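Local coordinates for uncharacterized protein (Bacteroides ovatus CL02T12C04, PDB 6PTM) that probably acts as an exo-carrageenase of glycoside hydrolase family 42, releasing sugars from the ends of carrageenan chains, at residues I694-E708 against I723-A737. Numbering follows the deposited sequence.
Sequences ISIAETNDRNMPGCE and IVNIGKSDATVSMSA
The guanidinium of Arg702 lies with Gly727 and the backbone N of Lys728 over one face and Asn700 CG over the other. Pro705 O, Gly706 N and a water lie at its edge with Ser729 OG, to which Arg702 NH1 donates in plane (3.1 Å); that hydroxyl donates to Asp701 OD1 (2.7 Å) from above the carboxylate plane. The water accepts from NH2 and donates to Glu698 OE2 and Asn725 OD1; NE bonds Asn442. Asn700 OD1 accepts from Arg702 N and Asn725 OD1 from Gly727 N, two Asx turns. Glu698, extended with CG anti to the backbone N (chi1 179°), brings OE2 within 3.4 Å of Ala731 CB. Gly706 N reaches the syn lone pair of OE2, Asn700 ND2 meets OE2 from above the plane, and Cys707 N binds Glu698 OE1 (2.9 Å). With an alanine in place of Glu698, Asn700, Gly706 and Cys707 would probably be left without the carboxylate they share. Cys707 SG packs on Ala731 CB (3.6 Å) and Ile696 meets Ile723 tip to tip, packing one antiparallel sheet on the other. Strands 694-700 and 731-737 pair through six backbone bonds, with 757-760 beyond; 707-708 pairs with 723-725, flanked by 765-772, and helix 486-498 touches Glu708 and Val724.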
loop_
_atom_site.group_PDB
_atom_site.type_symbol
_atom_site.label_atom_id
_atom_site.label_comp_id
_atom_site.label_asym_id
_atom_site.label_seq_id
_atom_site.Cartn_x
_atom_site.Cartn_y
_atom_site.Cartn_z
ATOM N N ILE A 694 23.110 -15.328 7.530
ATOM C CA ILE A 694 23.290 -15.988 6.209
ATOM C C ILE A 694 23.711 -14.862 5.256
ATOM O O ILE A 694 23.056 -13.777 5.280
ATOM C CB ILE A 694 22.008 -16.709 5.728
ATOM C CG1 ILE A 694 21.470 -17.759 6.711
ATOM C CG2 ILE A 694 22.192 -17.317 4.356
ATOM C CD1 ILE A 694 22.466 -18.838 7.099
ATOM N N SER A 695 24.767 -15.074 4.462
ATOM C CA SER A 695 25.232 -14.123 3.431
ATOM C C SER A 695 24.722 -14.577 2.083
ATOM O O SER A 695 24.789 -15.794 1.794
ATOM C CB SER A 695 26.712 -13.989 3.420
ATOM O OG SER A 695 27.085 -13.563 4.707
ATOM N N ILE A 696 24.247 -13.629 1.290
ATOM C CA ILE A 696 23.747 -13.914 -0.083
ATOM C C ILE A 696 24.453 -13.014 -1.098
ATOM O O ILE A 696 24.608 -11.815 -0.869
ATOM C CB ILE A 696 22.213 -13.820 -0.158
ATOM C CG1 ILE A 696 21.579 -14.737 0.890
ATOM C CG2 ILE A 696 21.752 -14.130 -1.564
ATOM C CD1 ILE A 696 20.115 -14.984 0.715
ATOM N N ALA A 697 24.882 -13.632 -2.191
ATOM C CA ALA A 697 25.344 -12.964 -3.417
ATOM C C ALA A 697 24.373 -13.324 -4.543
ATOM O O ALA A 697 23.949 -14.479 -4.653
ATOM C CB ALA A 697 26.757 -13.406 -3.749
ATOM N N GLU A 698 24.115 -12.372 -5.419
ATOM C CA GLU A 698 23.237 -12.546 -6.592
ATOM C C GLU A 698 24.036 -12.277 -7.864
ATOM O O GLU A 698 24.657 -11.184 -7.946
ATOM C CB GLU A 698 22.087 -11.553 -6.492
ATOM C CG GLU A 698 21.126 -11.609 -7.655
ATOM C CD GLU A 698 20.047 -10.533 -7.618
ATOM O OE1 GLU A 698 19.848 -9.926 -6.536
ATOM O OE2 GLU A 698 19.448 -10.277 -8.695
ATOM N N THR A 699 23.917 -13.150 -8.859
ATOM C CA THR A 699 24.389 -12.847 -10.235
ATOM C C THR A 699 23.190 -12.880 -11.189
ATOM O O THR A 699 22.286 -13.712 -11.021
ATOM C CB THR A 699 25.515 -13.802 -10.652
ATOM O OG1 THR A 699 24.920 -15.095 -10.656
ATOM C CG2 THR A 699 26.718 -13.778 -9.737
ATOM N N ASN A 700 23.187 -11.999 -12.184
ATOM C CA ASN A 700 22.149 -11.960 -13.236
ATOM C C ASN A 700 22.811 -11.308 -14.457
ATOM O O ASN A 700 23.952 -10.805 -14.321
ATOM C CB ASN A 700 20.884 -11.279 -12.673
ATOM C CG ASN A 700 21.167 -9.860 -12.232
ATOM O OD1 ASN A 700 21.834 -9.138 -12.970
ATOM N ND2 ASN A 700 20.764 -9.457 -11.029
ATOM N N ASP A 701 22.114 -11.256 -15.583
ATOM C CA ASP A 701 22.649 -10.669 -16.843
ATOM C C ASP A 701 22.542 -9.135 -16.818
ATOM O O ASP A 701 22.816 -8.549 -17.846
ATOM C CB ASP A 701 21.955 -11.274 -18.072
ATOM C CG ASP A 701 20.448 -11.031 -18.153
ATOM O OD1 ASP A 701 19.932 -10.217 -17.344
ATOM O OD2 ASP A 701 19.786 -11.655 -19.033
ATOM N N ARG A 702 22.185 -8.529 -15.681
ATOM C CA ARG A 702 22.063 -7.049 -15.577
ATOM C C ARG A 702 23.229 -6.460 -14.768
ATOM O O ARG A 702 24.092 -7.220 -14.323
ATOM C CB ARG A 702 20.692 -6.653 -15.016
ATOM C CG ARG A 702 19.530 -7.308 -15.746
ATOM C CD ARG A 702 18.165 -7.246 -15.098
ATOM N NE ARG A 702 18.193 -7.067 -13.662
ATOM C CZ ARG A 702 17.962 -7.998 -12.760
ATOM N NH1 ARG A 702 17.690 -9.241 -13.119
ATOM N NH2 ARG A 702 18.008 -7.674 -11.487
ATOM N N ASN A 703 23.238 -5.138 -14.598
ATOM C CA ASN A 703 24.317 -4.453 -13.852
ATOM C C ASN A 703 23.912 -4.400 -12.366
ATOM O O ASN A 703 24.706 -3.855 -11.613
ATOM N N MET A 704 22.726 -4.910 -11.957
ATOM C CA MET A 704 22.134 -4.589 -10.630
ATOM C C MET A 704 21.385 -5.770 -9.984
ATOM O O MET A 704 20.718 -6.574 -10.635
ATOM C CB MET A 704 21.139 -3.430 -10.754
ATOM C CG MET A 704 21.727 -2.091 -11.172
ATOM S SD MET A 704 20.348 -0.978 -11.543
ATOM C CE MET A 704 20.101 -0.205 -9.945
ATOM N N PRO A 705 21.368 -5.829 -8.639
ATOM C CA PRO A 705 20.576 -6.834 -7.936
ATOM C C PRO A 705 19.064 -6.594 -8.117
ATOM O O PRO A 705 18.653 -5.456 -8.310
ATOM C CB PRO A 705 21.006 -6.677 -6.477
ATOM C CG PRO A 705 21.470 -5.254 -6.369
ATOM C CD PRO A 705 22.069 -4.909 -7.727
ATOM N N GLY A 706 18.283 -7.680 -8.077
ATOM C CA GLY A 706 16.808 -7.647 -8.010
ATOM C C GLY A 706 16.230 -8.496 -6.888
ATOM O O GLY A 706 15.012 -8.457 -6.705
ATOM N N CYS A 707 17.038 -9.333 -6.232
ATOM C CA CYS A 707 16.546 -10.249 -5.179
ATOM C C CYS A 707 16.595 -9.530 -3.843
ATOM O O CYS A 707 17.709 -9.324 -3.292
ATOM C CB CYS A 707 17.351 -11.537 -5.139
ATOM S SG CYS A 707 17.067 -12.553 -6.597
ATOM N N GLU A 708 15.423 -9.132 -3.347
ATOM C CA GLU A 708 15.318 -8.600 -1.978
ATOM C C GLU A 708 15.244 -9.785 -1.029
ATOM O O GLU A 708 14.341 -10.602 -1.190
ATOM C CB GLU A 708 14.068 -7.743 -1.821
ATOM C CG GLU A 708 14.099 -6.946 -0.535
ATOM C CD GLU A 708 12.753 -6.360 -0.145
ATOM O OE1 GLU A 708 11.871 -7.140 0.328
ATOM O OE2 GLU A 708 12.577 -5.160 -0.378
ATOM N N ILE A 723 13.324 -14.691 0.030
ATOM C CA ILE A 723 13.916 -14.064 -1.187
ATOM C C ILE A 723 12.786 -13.836 -2.163
ATOM O O ILE A 723 12.035 -14.803 -2.408
ATOM C CB ILE A 723 15.017 -14.909 -1.837
ATOM C CG1 ILE A 723 16.017 -15.459 -0.831
ATOM C CG2 ILE A 723 15.699 -14.089 -2.910
ATOM C CD1 ILE A 723 17.018 -16.421 -1.467
ATOM N N VAL A 724 12.672 -12.613 -2.687
ATOM C CA VAL A 724 11.772 -12.331 -3.832
ATOM C C VAL A 724 12.615 -11.706 -4.940
ATOM O O VAL A 724 13.281 -10.713 -4.687
ATOM C CB VAL A 724 10.621 -11.399 -3.421
ATOM C CG1 VAL A 724 9.640 -11.220 -4.561
ATOM C CG2 VAL A 724 9.953 -11.883 -2.159
ATOM N N ASN A 725 12.553 -12.270 -6.140
ATOM C CA ASN A 725 13.226 -11.679 -7.315
ATOM C C ASN A 725 12.313 -10.597 -7.898
ATOM O O ASN A 725 11.327 -10.941 -8.573
ATOM C CB ASN A 725 13.614 -12.735 -8.336
ATOM C CG ASN A 725 14.455 -12.159 -9.449
ATOM O OD1 ASN A 725 14.913 -11.018 -9.365
ATOM N ND2 ASN A 725 14.692 -12.950 -10.483
ATOM N N ILE A 726 12.654 -9.339 -7.624
ATOM C CA ILE A 726 11.950 -8.125 -8.124
ATOM C C ILE A 726 12.574 -7.781 -9.480
ATOM O O ILE A 726 12.005 -6.964 -10.187
ATOM C CB ILE A 726 12.094 -6.951 -7.136
ATOM C CG1 ILE A 726 11.715 -7.337 -5.707
ATOM C CG2 ILE A 726 11.254 -5.769 -7.593
ATOM C CD1 ILE A 726 12.104 -6.277 -4.665
ATOM N N GLY A 727 13.699 -8.408 -9.821
ATOM C CA GLY A 727 14.422 -8.174 -11.087
ATOM C C GLY A 727 13.680 -8.713 -12.309
ATOM O O GLY A 727 12.884 -9.668 -12.202
ATOM N N LYS A 728 14.003 -8.193 -13.484
ATOM C CA LYS A 728 13.254 -8.530 -14.710
ATOM C C LYS A 728 13.869 -9.740 -15.409
ATOM O O LYS A 728 13.373 -10.088 -16.482
ATOM C CB LYS A 728 13.311 -7.367 -15.691
ATOM C CG LYS A 728 14.717 -7.119 -16.197
ATOM C CD LYS A 728 14.885 -5.768 -16.824
ATOM C CE LYS A 728 14.523 -5.750 -18.283
ATOM N NZ LYS A 728 15.464 -4.842 -18.975
ATOM N N SER A 729 14.938 -10.332 -14.893
ATOM C CA SER A 729 15.496 -11.566 -15.517
ATOM C C SER A 729 15.911 -12.526 -14.412
ATOM O O SER A 729 15.923 -12.115 -13.270
ATOM C CB SER A 729 16.630 -11.255 -16.506
ATOM O OG SER A 729 17.761 -10.714 -15.832
ATOM N N ASP A 730 16.214 -13.770 -14.775
ATOM C CA ASP A 730 16.677 -14.828 -13.844
ATOM C C ASP A 730 17.886 -14.317 -13.046
ATOM O O ASP A 730 18.820 -13.678 -13.597
ATOM C CB ASP A 730 17.008 -16.126 -14.588
ATOM C CG ASP A 730 15.815 -16.798 -15.239
ATOM O OD1 ASP A 730 14.670 -16.304 -15.097
ATOM O OD2 ASP A 730 16.031 -17.787 -15.887
ATOM N N ALA A 731 17.873 -14.635 -11.766
ATOM C CA ALA A 731 18.973 -14.362 -10.843
ATOM C C ALA A 731 19.402 -15.695 -10.238
ATOM O O ALA A 731 18.537 -16.531 -9.961
ATOM C CB ALA A 731 18.495 -13.369 -9.797
ATOM N N THR A 732 20.699 -15.880 -10.061
ATOM C CA THR A 732 21.275 -16.982 -9.263
ATOM C C THR A 732 21.684 -16.437 -7.898
ATOM O O THR A 732 22.490 -15.496 -7.858
ATOM C CB THR A 732 22.484 -17.602 -9.967
ATOM O OG1 THR A 732 21.964 -18.199 -11.147
ATOM C CG2 THR A 732 23.194 -18.597 -9.081
ATOM N N VAL A 733 21.097 -16.943 -6.815
ATOM C CA VAL A 733 21.506 -16.550 -5.439
ATOM C C VAL A 733 22.491 -17.601 -4.954
ATOM O O VAL A 733 22.279 -18.781 -5.182
ATOM C CB VAL A 733 20.352 -16.341 -4.438
ATOM C CG1 VAL A 733 19.528 -15.111 -4.791
ATOM C CG2 VAL A 733 19.462 -17.551 -4.301
ATOM N N SER A 734 23.514 -17.156 -4.249
ATOM C CA SER A 734 24.486 -18.040 -3.600
ATOM C C SER A 734 24.533 -17.706 -2.102
ATOM O O SER A 734 24.744 -16.524 -1.751
ATOM C CB SER A 734 25.825 -17.899 -4.302
ATOM O OG SER A 734 26.717 -18.690 -3.583
ATOM N N MET A 735 24.331 -18.697 -1.245
ATOM C CA MET A 735 24.197 -18.475 0.225
ATOM C C MET A 735 25.365 -19.125 0.983
ATOM O O MET A 735 25.802 -20.197 0.581
ATOM C CB MET A 735 22.887 -19.077 0.736
ATOM C CG MET A 735 21.648 -18.482 0.102
ATOM S SD MET A 735 20.165 -19.116 0.944
ATOM C CE MET A 735 20.439 -20.873 0.764
ATOM N N SER A 736 25.851 -18.482 2.036
ATOM C CA SER A 736 26.850 -19.048 2.966
ATOM C C SER A 736 26.513 -18.577 4.372
ATOM O O SER A 736 25.820 -17.550 4.517
ATOM C CB SER A 736 28.255 -18.659 2.584
ATOM O OG SER A 736 28.399 -17.249 2.703
ATOM N N ALA A 737 27.001 -19.285 5.384
ATOM C CA ALA A 737 26.912 -18.859 6.795
ATOM C C ALA A 737 27.849 -17.680 7.021
ATOM O O ALA A 737 28.927 -17.715 6.511
ATOM C CB ALA A 737 27.266 -20.015 7.686
HETATM O O HOH W 1 17.301 -10.142 -10.333
HETATM O O HOH W 2 19.824 -12.860 -15.714
#